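Local coordinates for epimerase domain-containing protein (Bacillus cereus HuA2-4, PDB 6ZLK), which interconverts UDP-glucuronic acid and UDP-galacturonic acid by epimerisation at C4 of the sugar, using bound NAD, at residues A[23-34]-A[55-66]. Numbering follows the deposited sequence.
Sequences NSAYHVVGIDHF and RFQFIREDILNT. With NAD (nicotinamide-adenine-dinucleotide), chain E.
I31 packs CG1, anti to the backbone N (chi1 -176°), 3.4 Å from E61 O and CD1 against I59 CG2, I63 CG1 and T66 OG1, the tightly packed part of the contact. On the other sheet face G30, lacking a side chain, lets F56 CZ lie close over the strand; F58 sets CD1 beside G30 O and CE1 3.7 Å from D32 CB. Five backbone hydrogen bonds, from V28 N to R55 O through D32 N to I59 O, join the segments. The D32 carboxylate accepts both NAD ribose hydroxyls, O2B at OD1 and O3B at OD2, the usual role of an acidic residue just past the second Rossmann-fold strand, while D62 OD1 and I63 N bind adenine N6A and N1A. D62 CB packs over the H33 ring face, 3.6 Å from its centroid.

At the opposite end R55 NH1 donates to Y26 O (2.9 Å), and R55 CG makes a partly exposed CH-pi contact over one H27 ring face. The solvent side is looser: F34 lies over one face of the R60 guanidinium, and water links R60 NE to H33 O. Helix 44-51 completes the beta-alpha-beta crossover between parallel strands 27-31 and 56-59, strand 2-6 flanks strand 27-31, and helix 68-72 packs on I31 and I59.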
loop_
_atom_site.group_PDB
_atom_site.type_symbol
_atom_site.label_atom_id
_atom_site.label_comp_id
_atom_site.label_asym_id
_atom_site.label_seq_id
_atom_site.Cartn_x
_atom_site.Cartn_y
_atom_site.Cartn_z
ATOM N N ASN A 23 -19.536 -28.471 8.491
ATOM C CA ASN A 23 -20.586 -28.582 7.464
ATOM C C ASN A 23 -20.143 -29.675 6.479
ATOM O O ASN A 23 -19.128 -29.502 5.790
ATOM C CB ASN A 23 -20.822 -27.234 6.829
ATOM C CG ASN A 23 -22.005 -27.217 5.890
ATOM O OD1 ASN A 23 -22.267 -28.180 5.170
ATOM N ND2 ASN A 23 -22.706 -26.095 5.870
ATOM N N SER A 24 -20.897 -30.781 6.409
ATOM C CA SER A 24 -20.511 -31.941 5.575
ATOM C C SER A 24 -20.484 -31.570 4.097
ATOM O O SER A 24 -19.892 -32.312 3.337
ATOM C CB SER A 24 -21.442 -33.110 5.836
ATOM O OG SER A 24 -22.733 -32.689 5.466
ATOM N N ALA A 25 -21.114 -30.487 3.676
ATOM C CA ALA A 25 -21.113 -30.066 2.271
ATOM C C ALA A 25 -19.769 -29.426 1.886
ATOM O O ALA A 25 -19.491 -29.306 0.682
ATOM C CB ALA A 25 -22.234 -29.122 2.016
ATOM N N TYR A 26 -18.996 -28.964 2.851
ATOM C CA TYR A 26 -17.803 -28.154 2.538
ATOM C C TYR A 26 -16.582 -29.049 2.429
ATOM O O TYR A 26 -16.339 -29.928 3.274
ATOM C CB TYR A 26 -17.547 -27.063 3.573
ATOM C CG TYR A 26 -18.610 -26.017 3.645
ATOM C CD1 TYR A 26 -19.534 -25.862 2.620
ATOM C CD2 TYR A 26 -18.680 -25.164 4.714
ATOM C CE1 TYR A 26 -20.476 -24.838 2.672
ATOM C CE2 TYR A 26 -19.629 -24.154 4.792
ATOM C CZ TYR A 26 -20.516 -23.982 3.746
ATOM O OH TYR A 26 -21.471 -22.979 3.789
ATOM N N HIS A 27 -15.775 -28.755 1.430
ATOM C CA HIS A 27 -14.432 -29.334 1.271
ATOM C C HIS A 27 -13.444 -28.185 1.409
ATOM O O HIS A 27 -13.692 -27.108 0.855
ATOM C CB HIS A 27 -14.300 -30.006 -0.076
ATOM C CG HIS A 27 -15.180 -31.186 -0.207
ATOM N ND1 HIS A 27 -14.695 -32.449 -0.358
ATOM C CD2 HIS A 27 -16.525 -31.284 -0.207
ATOM C CE1 HIS A 27 -15.742 -33.278 -0.481
ATOM N NE2 HIS A 27 -16.858 -32.602 -0.359
ATOM N N VAL A 28 -12.328 -28.435 2.051
ATOM C CA VAL A 28 -11.378 -27.343 2.355
ATOM C C VAL A 28 -9.986 -27.767 1.927
ATOM O O VAL A 28 -9.562 -28.929 2.213
ATOM C CB VAL A 28 -11.381 -27.018 3.849
ATOM C CG1 VAL A 28 -10.338 -25.971 4.199
ATOM C CG2 VAL A 28 -12.758 -26.567 4.286
ATOM N N VAL A 29 -9.300 -26.865 1.262
ATOM C CA VAL A 29 -7.860 -26.978 0.926
ATOM C C VAL A 29 -7.144 -25.888 1.722
ATOM O O VAL A 29 -7.548 -24.714 1.611
ATOM C CB VAL A 29 -7.583 -26.803 -0.575
ATOM C CG1 VAL A 29 -6.097 -26.952 -0.809
ATOM C CG2 VAL A 29 -8.373 -27.749 -1.427
ATOM N N GLY A 30 -6.210 -26.259 2.573
ATOM C CA GLY A 30 -5.395 -25.333 3.352
ATOM C C GLY A 30 -4.027 -25.228 2.749
ATOM O O GLY A 30 -3.471 -26.274 2.318
ATOM N N ILE A 31 -3.491 -24.036 2.625
ATOM C CA ILE A 31 -2.117 -23.868 2.127
ATOM C C ILE A 31 -1.364 -23.037 3.144
ATOM O O ILE A 31 -1.847 -21.952 3.534
ATOM C CB ILE A 31 -2.055 -23.314 0.687
ATOM C CG1 ILE A 31 -0.603 -23.259 0.194
ATOM C CG2 ILE A 31 -2.748 -21.954 0.560
ATOM C CD1 ILE A 31 -0.486 -23.060 -1.305
ATOM N N ASP A 32 -0.179 -23.439 3.544
ATOM C CA ASP A 32 0.609 -22.777 4.588
ATOM C C ASP A 32 2.043 -23.301 4.501
ATOM O O ASP A 32 2.132 -24.491 4.550
ATOM C CB ASP A 32 -0.112 -22.997 5.926
ATOM C CG ASP A 32 0.330 -21.978 6.970
ATOM O OD1 ASP A 32 1.549 -21.814 7.129
ATOM O OD2 ASP A 32 -0.539 -21.260 7.564
ATOM N N HIS A 33 3.086 -22.470 4.519
ATOM C CA HIS A 33 4.452 -23.070 4.625
ATOM C C HIS A 33 5.131 -22.620 5.915
ATOM O O HIS A 33 6.392 -22.803 6.002
ATOM C CB HIS A 33 5.315 -22.872 3.394
ATOM C CG HIS A 33 5.743 -21.470 3.245
ATOM N ND1 HIS A 33 4.823 -20.452 3.417
ATOM C CD2 HIS A 33 6.928 -20.925 2.918
ATOM C CE1 HIS A 33 5.456 -19.301 3.194
ATOM N NE2 HIS A 33 6.766 -19.570 2.923
ATOM N N PHE A 34 4.347 -22.337 6.959
ATOM C CA PHE A 34 4.809 -22.262 8.352
ATOM C C PHE A 34 5.855 -21.154 8.506
ATOM O O PHE A 34 7.006 -21.410 8.880
ATOM C CB PHE A 34 5.406 -23.595 8.807
ATOM C CG PHE A 34 4.502 -24.793 8.766
ATOM C CD1 PHE A 34 3.131 -24.714 8.917
ATOM C CD2 PHE A 34 5.056 -26.052 8.650
ATOM C CE1 PHE A 34 2.319 -25.850 8.873
ATOM C CE2 PHE A 34 4.250 -27.191 8.644
ATOM C CZ PHE A 34 2.880 -27.080 8.706
ATOM N N ARG A 55 -12.443 -34.539 3.968
ATOM C CA ARG A 55 -12.819 -33.343 3.172
ATOM C C ARG A 55 -11.789 -32.233 3.344
ATOM O O ARG A 55 -12.013 -31.134 2.785
ATOM C CB ARG A 55 -14.213 -32.866 3.520
ATOM C CG ARG A 55 -15.271 -33.863 3.085
ATOM C CD ARG A 55 -16.637 -33.467 3.568
ATOM N NE ARG A 55 -16.792 -33.655 5.000
ATOM C CZ ARG A 55 -16.869 -32.709 5.939
ATOM N NH1 ARG A 55 -16.838 -31.419 5.664
ATOM N NH2 ARG A 55 -16.997 -33.053 7.212
ATOM N N PHE A 56 -10.645 -32.541 3.928
ATOM C CA PHE A 56 -9.537 -31.577 4.128
ATOM C C PHE A 56 -8.287 -32.064 3.405
ATOM O O PHE A 56 -7.933 -33.289 3.490
ATOM C CB PHE A 56 -9.266 -31.361 5.620
ATOM C CG PHE A 56 -8.207 -30.323 5.857
ATOM C CD1 PHE A 56 -8.515 -28.987 5.691
ATOM C CD2 PHE A 56 -6.901 -30.649 6.142
ATOM C CE1 PHE A 56 -7.550 -28.004 5.856
ATOM C CE2 PHE A 56 -5.955 -29.652 6.397
ATOM C CZ PHE A 56 -6.286 -28.327 6.224
ATOM N N GLN A 57 -7.638 -31.154 2.686
ATOM C CA GLN A 57 -6.317 -31.404 2.050
ATOM C C GLN A 57 -5.397 -30.280 2.471
ATOM O O GLN A 57 -5.874 -29.095 2.516
ATOM C CB GLN A 57 -6.421 -31.287 0.531
ATOM C CG GLN A 57 -5.101 -31.444 -0.228
ATOM C CD GLN A 57 -5.163 -31.206 -1.728
ATOM O OE1 GLN A 57 -6.214 -30.927 -2.312
ATOM N NE2 GLN A 57 -4.011 -31.331 -2.377
ATOM N N PHE A 58 -4.161 -30.578 2.795
ATOM C CA PHE A 58 -3.155 -29.563 3.154
ATOM C C PHE A 58 -2.037 -29.513 2.128
ATOM O O PHE A 58 -1.544 -30.577 1.666
ATOM C CB PHE A 58 -2.665 -29.821 4.561
ATOM C CG PHE A 58 -1.706 -28.778 5.030
ATOM C CD1 PHE A 58 -2.152 -27.488 5.287
ATOM C CD2 PHE A 58 -0.365 -29.070 5.188
ATOM C CE1 PHE A 58 -1.273 -26.526 5.720
ATOM C CE2 PHE A 58 0.505 -28.098 5.652
ATOM C CZ PHE A 58 0.056 -26.825 5.903
ATOM N N ILE A 59 -1.606 -28.293 1.781
ATOM C CA ILE A 59 -0.436 -28.051 0.906
ATOM C C ILE A 59 0.563 -27.240 1.704
ATOM O O ILE A 59 0.279 -26.087 2.095
ATOM C CB ILE A 59 -0.851 -27.322 -0.380
ATOM C CG1 ILE A 59 -1.886 -28.119 -1.164
ATOM C CG2 ILE A 59 0.348 -26.971 -1.243
ATOM C CD1 ILE A 59 -2.625 -27.289 -2.164
ATOM N N ARG A 60 1.735 -27.805 1.928
ATOM C CA ARG A 60 2.781 -27.164 2.722
ATOM C C ARG A 60 3.683 -26.480 1.701
ATOM O O ARG A 60 4.742 -27.038 1.332
ATOM C CB ARG A 60 3.527 -28.165 3.616
ATOM C CG ARG A 60 4.538 -27.503 4.526
ATOM C CD ARG A 60 5.416 -28.555 5.210
ATOM N NE ARG A 60 6.440 -27.825 5.919
ATOM C CZ ARG A 60 7.317 -28.401 6.743
ATOM N NH1 ARG A 60 7.269 -29.703 6.937
ATOM N NH2 ARG A 60 8.222 -27.666 7.362
ATOM N N GLU A 61 3.287 -25.307 1.212
ATOM C CA GLU A 61 4.070 -24.618 0.167
ATOM C C GLU A 61 3.813 -23.133 0.327
ATOM O O GLU A 61 2.702 -22.752 0.780
ATOM C CB GLU A 61 3.622 -24.999 -1.259
ATOM C CG GLU A 61 4.032 -26.389 -1.783
ATOM C CD GLU A 61 3.446 -26.878 -3.126
ATOM O OE1 GLU A 61 3.082 -26.038 -4.031
ATOM O OE2 GLU A 61 3.325 -28.141 -3.283
ATOM N N ASP A 62 4.791 -22.340 -0.042
ATOM C CA ASP A 62 4.625 -20.868 -0.177
ATOM C C ASP A 62 3.667 -20.610 -1.317
ATOM O O ASP A 62 3.850 -21.189 -2.351
ATOM C CB ASP A 62 5.980 -20.245 -0.505
ATOM C CG ASP A 62 6.069 -18.744 -0.496
ATOM O OD1 ASP A 62 5.030 -18.077 -0.643
ATOM O OD2 ASP A 62 7.229 -18.255 -0.321
ATOM N N ILE A 63 2.669 -19.750 -1.142
ATOM C CA ILE A 63 1.820 -19.398 -2.289
ATOM C C ILE A 63 2.663 -18.912 -3.474
ATOM O O ILE A 63 2.259 -19.131 -4.609
ATOM C CB ILE A 63 0.828 -18.343 -1.800
ATOM C CG1 ILE A 63 -0.139 -19.007 -0.818
ATOM C CG2 ILE A 63 0.129 -17.710 -3.002
ATOM C CD1 ILE A 63 -0.772 -18.065 0.154
ATOM N N LEU A 64 3.760 -18.222 -3.251
ATOM C CA LEU A 64 4.542 -17.663 -4.379
ATOM C C LEU A 64 5.270 -18.786 -5.141
ATOM O O LEU A 64 5.588 -18.573 -6.341
ATOM C CB LEU A 64 5.557 -16.694 -3.773
ATOM C CG LEU A 64 4.970 -15.456 -3.108
ATOM C CD1 LEU A 64 6.093 -14.581 -2.587
ATOM C CD2 LEU A 64 4.060 -14.682 -4.058
ATOM N N ASN A 65 5.499 -19.923 -4.508
ATOM C CA ASN A 65 6.150 -21.110 -5.128
ATOM C C ASN A 65 5.121 -22.075 -5.707
ATOM O O ASN A 65 5.522 -23.100 -6.243
ATOM C CB ASN A 65 7.018 -21.866 -4.143
ATOM C CG ASN A 65 8.217 -21.086 -3.646
ATOM O OD1 ASN A 65 8.602 -20.033 -4.194
ATOM N ND2 ASN A 65 8.831 -21.585 -2.576
ATOM N N THR A 66 3.835 -21.814 -5.564
ATOM C CA THR A 66 2.764 -22.773 -5.914
ATOM C C THR A 66 2.265 -22.451 -7.318
ATOM O O THR A 66 2.120 -21.281 -7.621
ATOM C CB THR A 66 1.595 -22.694 -4.915
ATOM O OG1 THR A 66 2.204 -23.147 -3.711
ATOM C CG2 THR A 66 0.402 -23.542 -5.272
HETATM P PA NAD E . -0.751 -16.424 11.745
HETATM O O1A NAD E . 0.633 -15.927 11.586
HETATM O O2A NAD E . -1.093 -17.324 12.896
HETATM O O5B NAD E . -1.340 -17.061 10.433
HETATM C C5B NAD E . -0.969 -16.653 9.099
HETATM C C4B NAD E . -0.410 -17.840 8.353
HETATM O O4B NAD E . -0.051 -17.402 7.023
HETATM C C3B NAD E . 0.836 -18.454 8.967
HETATM O O3B NAD E . 0.615 -19.743 9.526
HETATM C C2B NAD E . 1.867 -18.378 7.835
HETATM O O2B NAD E . 2.739 -19.490 7.730
HETATM C C1B NAD E . 0.978 -18.270 6.592
HETATM N N9A NAD E . 1.610 -17.619 5.458
HETATM C C8A NAD E . 2.202 -16.383 5.422
HETATM N N7A NAD E . 2.688 -16.071 4.250
HETATM C C5A NAD E . 2.467 -17.219 3.491
HETATM C C6A NAD E . 2.783 -17.568 2.170
HETATM N N6A NAD E . 3.502 -16.792 1.329
HETATM N N1A NAD E . 2.362 -18.773 1.715
HETATM C C2A NAD E . 1.675 -19.580 2.554
HETATM N N3A NAD E . 1.367 -19.383 3.844
HETATM C C4A NAD E . 1.770 -18.178 4.237
HETATM O O3 NAD E . -1.614 -15.077 11.885
HETATM P PN NAD E . -3.170 -14.892 12.359
HETATM O O1N NAD E . -3.135 -14.218 13.650
HETATM O O2N NAD E . -3.857 -16.152 12.158
HETATM O O5D NAD E . -3.668 -13.878 11.257
HETATM C C5D NAD E . -4.377 -14.373 10.182
HETATM C C4D NAD E . -4.812 -13.200 9.351
HETATM O O4D NAD E . -5.675 -12.342 10.119
HETATM C C3D NAD E . -3.670 -12.318 8.824
HETATM O O3D NAD E . -3.970 -11.894 7.482
HETATM C C2D NAD E . -3.710 -11.087 9.727
HETATM O O2D NAD E . -3.102 -9.952 9.105
HETATM C C1D NAD E . -5.209 -11.038 10.004
HETATM N N1N NAD E . -5.555 -10.425 11.276
HETATM C C2N NAD E . -5.266 -11.045 12.455
HETATM C C3N NAD E . -5.597 -10.449 13.621
HETATM C C7N NAD E . -5.233 -11.053 14.933
HETATM O O7N NAD E . -5.596 -10.439 15.920
HETATM N N7N NAD E . -4.604 -12.237 14.960
HETATM C C4N NAD E . -6.334 -9.252 13.606
HETATM C C5N NAD E . -6.487 -8.563 12.406
HETATM C C6N NAD E . -6.139 -9.192 11.251
HETATM O O HOH W 1 7.431 -25.363 5.383
#